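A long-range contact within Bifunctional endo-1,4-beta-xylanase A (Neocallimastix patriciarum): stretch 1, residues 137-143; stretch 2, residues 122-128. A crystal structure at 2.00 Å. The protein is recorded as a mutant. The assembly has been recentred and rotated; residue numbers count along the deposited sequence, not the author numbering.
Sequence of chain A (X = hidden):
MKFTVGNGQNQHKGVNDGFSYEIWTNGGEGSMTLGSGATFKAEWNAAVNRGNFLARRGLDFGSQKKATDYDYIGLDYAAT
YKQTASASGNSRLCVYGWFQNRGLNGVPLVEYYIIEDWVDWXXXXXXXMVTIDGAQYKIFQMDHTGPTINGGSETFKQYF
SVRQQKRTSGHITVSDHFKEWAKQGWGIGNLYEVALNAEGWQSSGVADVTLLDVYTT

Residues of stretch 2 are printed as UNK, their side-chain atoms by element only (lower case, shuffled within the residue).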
ATOM      1  N   TYR A 137     -16.753  -0.320  -1.598  1.00 10.91           N
ATOM      2  CA  TYR A 137     -15.504  -1.067  -1.542  1.00 10.94           C
ATOM      3  C   TYR A 137     -15.915  -2.500  -1.259  1.00 10.73           C
ATOM      4  O   TYR A 137     -16.866  -2.743  -0.514  1.00 10.93           O
ATOM      5  CB  TYR A 137     -14.597  -0.598  -0.393  1.00  9.79           C
ATOM      6  CG  TYR A 137     -13.897   0.727  -0.623  1.00 10.17           C
ATOM      7  CD1 TYR A 137     -12.554   0.769  -1.032  1.00  2.95           C
ATOM      8  CD2 TYR A 137     -14.573   1.941  -0.444  1.00  7.78           C
ATOM      9  CE1 TYR A 137     -11.907   1.998  -1.208  1.00  4.39           C
ATOM     10  CE2 TYR A 137     -13.923   3.175  -0.669  1.00  5.22           C
ATOM     11  CZ  TYR A 137     -12.617   3.196  -1.047  1.00  7.17           C
ATOM     12  OH  TYR A 137     -11.961   4.412  -1.263  1.00  9.53           O
ATOM     13  N   LYS A 138     -15.184  -3.436  -1.844  1.00  9.97           N
ATOM     14  CA  LYS A 138     -15.313  -4.845  -1.543  1.00  9.31           C
ATOM     15  C   LYS A 138     -14.210  -5.203  -0.575  1.00  9.92           C
ATOM     16  O   LYS A 138     -13.015  -4.943  -0.845  1.00 10.03           O
ATOM     17  CB  LYS A 138     -15.113  -5.633  -2.824  1.00  9.89           C
ATOM     18  CG  LYS A 138     -15.223  -7.135  -2.625  1.00 11.11           C
ATOM     19  CD  LYS A 138     -15.095  -7.887  -3.933  1.00 11.66           C
ATOM     20  CE  LYS A 138     -15.286  -9.386  -3.656  1.00 12.59           C
ATOM     21  NZ  LYS A 138     -15.439 -10.126  -4.924  1.00 13.43           N
ATOM     22  N   ILE A 139     -14.591  -5.824   0.538  1.00 10.11           N
ATOM     23  CA  ILE A 139     -13.624  -6.263   1.513  1.00 10.61           C
ATOM     24  C   ILE A 139     -13.486  -7.796   1.541  1.00 11.55           C
ATOM     25  O   ILE A 139     -14.483  -8.557   1.393  1.00 10.66           O
ATOM     26  CB  ILE A 139     -13.902  -5.662   2.901  1.00  9.97           C
ATOM     27  CG1 ILE A 139     -15.220  -6.207   3.499  1.00 10.48           C
ATOM     28  CG2 ILE A 139     -13.889  -4.102   2.833  1.00  8.74           C
ATOM     29  CD1 ILE A 139     -15.485  -5.850   4.991  1.00 12.02           C
ATOM     30  N   PHE A 140     -12.250  -8.249   1.704  1.00 11.49           N
ATOM     31  CA  PHE A 140     -11.971  -9.665   1.806  1.00 13.05           C
ATOM     32  C   PHE A 140     -10.597  -9.824   2.403  1.00 14.32           C
ATOM     33  O   PHE A 140      -9.782  -8.873   2.409  1.00 14.23           O
ATOM     34  CB  PHE A 140     -12.066 -10.384   0.428  1.00 13.44           C
ATOM     35  CG  PHE A 140     -11.227  -9.747  -0.665  1.00 10.93           C
ATOM     36  CD1 PHE A 140      -9.915 -10.175  -0.894  1.00 11.81           C
ATOM     37  CD2 PHE A 140     -11.738  -8.713  -1.447  1.00 12.18           C
ATOM     38  CE1 PHE A 140      -9.122  -9.600  -1.894  1.00 11.07           C
ATOM     39  CE2 PHE A 140     -10.932  -8.106  -2.465  1.00 11.11           C
ATOM     40  CZ  PHE A 140      -9.628  -8.545  -2.682  1.00  9.06           C
ATOM     41  N   GLN A 141     -10.337 -11.028   2.916  1.00 15.10           N
ATOM     42  CA  GLN A 141      -9.011 -11.357   3.413  1.00 17.71           C
ATOM     43  C   GLN A 141      -8.528 -12.632   2.748  1.00 18.79           C
ATOM     44  O   GLN A 141      -9.328 -13.385   2.190  1.00 18.75           O
ATOM     45  CB  GLN A 141      -8.962 -11.437   4.955  1.00 17.04           C
ATOM     46  CG  GLN A 141     -10.010 -12.354   5.610  1.00 20.69           C
ATOM     47  CD  GLN A 141      -9.545 -13.784   5.704  1.00 25.20           C
ATOM     48  OE1 GLN A 141      -8.374 -14.037   5.925  1.00 26.71           O
ATOM     49  NE2 GLN A 141     -10.469 -14.736   5.530  1.00 28.76           N
ATOM     50  N   MET A 142      -7.217 -12.840   2.754  1.00 20.29           N
ATOM     51  CA  MET A 142      -6.637 -14.062   2.171  1.00 22.90           C
ATOM     52  C   MET A 142      -5.284 -14.383   2.774  1.00 22.35           C
ATOM     53  O   MET A 142      -4.625 -13.504   3.302  1.00 21.04           O
ATOM     54  CB  MET A 142      -6.588 -14.003   0.632  1.00 22.46           C
ATOM     55  CG  MET A 142      -5.557 -13.100  -0.040  1.00 24.24           C
ATOM     56  SD  MET A 142      -6.031 -12.796  -1.793  1.00 28.86           S
ATOM     57  CE  MET A 142      -6.367 -14.466  -2.349  1.00 30.24           C
ATOM     58  N   ASP A 143      -4.920 -15.659   2.750  1.00 22.84           N
ATOM     59  CA  ASP A 143      -3.596 -16.094   3.153  1.00 24.75           C
ATOM     60  C   ASP A 143      -2.573 -15.667   2.098  1.00 24.70           C
ATOM     61  O   ASP A 143      -2.887 -15.515   0.899  1.00 25.12           O
ATOM     62  CB  ASP A 143      -3.538 -17.626   3.337  1.00 25.25           C
ATOM     63  CG  ASP A 143      -4.352 -18.131   4.529  1.00 27.90           C
ATOM     64  OD1 ASP A 143      -4.744 -17.347   5.417  1.00 30.54           O
ATOM     65  OD2 ASP A 143      -4.591 -19.358   4.601  1.00 33.64           O
ATOM     66  N   UNK A 122      -6.407  -7.068 -10.303  1.00 12.21           N
ATOM     67  CA  UNK A 122      -6.404  -6.712  -8.876  1.00 12.27           C
ATOM     68  C   UNK A 122      -6.759  -8.018  -8.157  1.00 12.77           C
ATOM     69  O   UNK A 122      -7.440  -8.861  -8.758  1.00 11.19           O
ATOM     70  c   UNK A 122      -7.441  -5.571  -8.605  1.00 13.24           C
ATOM     71  c   UNK A 122      -8.890  -6.063  -8.830  1.00 11.43           C
ATOM     72  c   UNK A 122      -7.300  -4.962  -7.205  1.00 11.80           C
ATOM     73  N   UNK A 123      -6.210  -8.233  -6.925  1.00 13.07           N
ATOM     74  CA  UNK A 123      -6.650  -9.323  -6.072  1.00 13.79           C
ATOM     75  C   UNK A 123      -8.164  -9.349  -5.838  1.00 14.35           C
ATOM     76  O   UNK A 123      -8.816  -8.300  -5.820  1.00 13.08           O
ATOM     77  c   UNK A 123      -4.720  -8.306  -5.121  1.00 14.37           C
ATOM     78  c   UNK A 123      -5.096  -7.470  -6.311  1.00 12.36           C
ATOM     79  c   UNK A 123      -5.915  -9.055  -4.736  1.00 14.13           C
ATOM     80  N   UNK A 124      -8.690 -10.568  -5.678  1.00 15.35           N
ATOM     81  CA  UNK A 124     -10.101 -10.774  -5.471  1.00 16.82           C
ATOM     82  C   UNK A 124     -10.339 -12.114  -4.761  1.00 17.26           C
ATOM     83  O   UNK A 124      -9.518 -13.042  -4.831  1.00 17.21           O
ATOM     84  c   UNK A 124     -12.331 -10.572  -6.679  1.00 19.04           C
ATOM     85  o   UNK A 124     -13.024 -11.084  -7.580  1.00 23.20           O
ATOM     86  c   UNK A 124     -10.834 -10.705  -6.821  1.00 17.49           C
ATOM     87  o   UNK A 124     -12.822  -9.938  -5.712  1.00 20.25           O
ATOM     88  N   UNK A 125     -11.440 -12.176  -4.023  1.00 17.38           N
ATOM     89  CA  UNK A 125     -11.883 -13.393  -3.375  1.00 18.32           C
ATOM     90  C   UNK A 125     -13.333 -13.127  -2.982  1.00 19.71           C
ATOM     91  O   UNK A 125     -13.799 -11.976  -3.035  1.00 20.09           O
ATOM     92  c   UNK A 125     -11.000 -13.724  -2.136  1.00 17.53           C
ATOM     93  N   UNK A 126     -14.059 -14.181  -2.621  1.00 20.24           N
ATOM     94  CA  UNK A 126     -15.354 -14.015  -1.981  1.00 21.40           C
ATOM     95  C   UNK A 126     -15.272 -12.931  -0.879  1.00 20.36           C
ATOM     96  O   UNK A 126     -14.413 -12.984   0.012  1.00 20.85           O
ATOM     97  n   UNK A 126     -17.584 -17.835  -2.422  1.00 38.09           N
ATOM     98  c   UNK A 126     -15.789 -15.348  -1.375  1.00 21.99           C
ATOM     99  c   UNK A 126     -17.655 -16.521  -2.650  1.00 36.03           C
ATOM    100  o   UNK A 126     -18.022 -16.045  -3.748  1.00 37.66           O
ATOM    101  c   UNK A 126     -17.280 -15.613  -1.467  1.00 28.80           C
ATOM    102  N   UNK A 127     -16.154 -11.946  -0.941  1.00 19.89           N
ATOM    103  CA  UNK A 127     -16.029 -10.824  -0.047  1.00 19.46           C
ATOM    104  C   UNK A 127     -17.354 -10.164   0.165  1.00 19.70           C
ATOM    105  O   UNK A 127     -18.376 -10.731  -0.184  1.00 20.46           O
ATOM    106  N   UNK A 128     -17.337  -8.957   0.719  1.00 18.13           N
ATOM    107  CA  UNK A 128     -18.561  -8.254   1.039  1.00 18.40           C
ATOM    108  C   UNK A 128     -18.401  -6.815   0.561  1.00 16.28           C
ATOM    109  O   UNK A 128     -17.307  -6.259   0.647  1.00 16.67           O
ATOM    110  c   UNK A 128     -19.966  -7.500   4.621  1.00 22.40           C
ATOM    111  c   UNK A 128     -19.766  -7.351   3.099  1.00 21.57           C
ATOM    112  c   UNK A 128     -18.771  -8.316   2.553  1.00 17.78           C
ATOM    113  c   UNK A 128     -20.396  -8.914   5.017  1.00 27.19           C
ATOM    114  n   UNK A 128     -20.773  -8.976   6.478  1.00 30.06           N
TER
HETATM  115  O   HOH W   1     -13.126 -12.469   3.132  1.00 14.87           O
HETATM  116  O   HOH W   2     -17.872 -12.055  -3.464  1.00 16.89           O

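Position 122 carries three side-chain carbons, one bonded to the backbone and bearing the other two. Branching at CB with no heteroatom identifies Val 122, whose side chain makes no contact with stretch 1.

At position 123 three carbons close a ring onto the backbone N, which defines Pro 123. Its CB lies 4.3 Å from CZ of Phe 140, an apolar contact, and its carbonyl O is nearer, 3.3 Å from the same CZ.

Position 124 has two carbons, the second carrying two oxygens. One oxygen lies 2.7 Å from NZ of Lys 138. The short carboxylate is Asp 124, and the pair, NZ of Lys 138 to OD1 of Asp 124, is a hydrogen-bonded salt bridge. The CA-to-CB bond points away from stretch 1, but the t rotamer (chi1 -166°) brings the end of the side chain nearer.

A single carbon at position 125 makes it Ala 125. Its CB packs 3.9 Å from CD1 of Phe 140, while its backbone N lies over one face of that ring and finds no polar partner in the model.

Position 126 shows three carbons, the third carrying one oxygen and one nitrogen: an amide on a chain of this length is Gln 126. Its CA-to-CB bond points away, and the backbone O of Gln 126 lies 3.5 Å from CB of Phe 140 and accepts a weak bond from water 1, which in turn accepts from N of Gln 141.

Position 127 has no side-chain atoms and is therefore Gly 127. Its CA sits 3.1 Å from O of Ile 139, and an ideal CB would fall 2.4 Å from that oxygen, a clash. Water 2 accepts from N of Gly 127 (3.1 Å) and, weakly, from NZ of Lys 138.

At position 128 four carbons in a row end in nitrogen, giving Lys 128. Its CB is 4.2 Å from CG1 of Ile 139, on the same face of the sheet, but the amine end leads away.

Ile 139 and Lys 128 form an antiparallel hydrogen-bonded pair: N of Ile 139 donates to O of Lys 128 (2.8 Å, 169°), and N of Lys 128 to O of Ile 139 (3.0 Å, 153°). From this bridge stretch 2 runs back past Phe 140, whose ring packs against positions 123 to 125. The extended Lys 138, with all four chi angles t, reaches Asp 124 and ties down that segment by charge. Together the stretches bury 480 Å².

Stretch 2 122-128: VPDAQGK
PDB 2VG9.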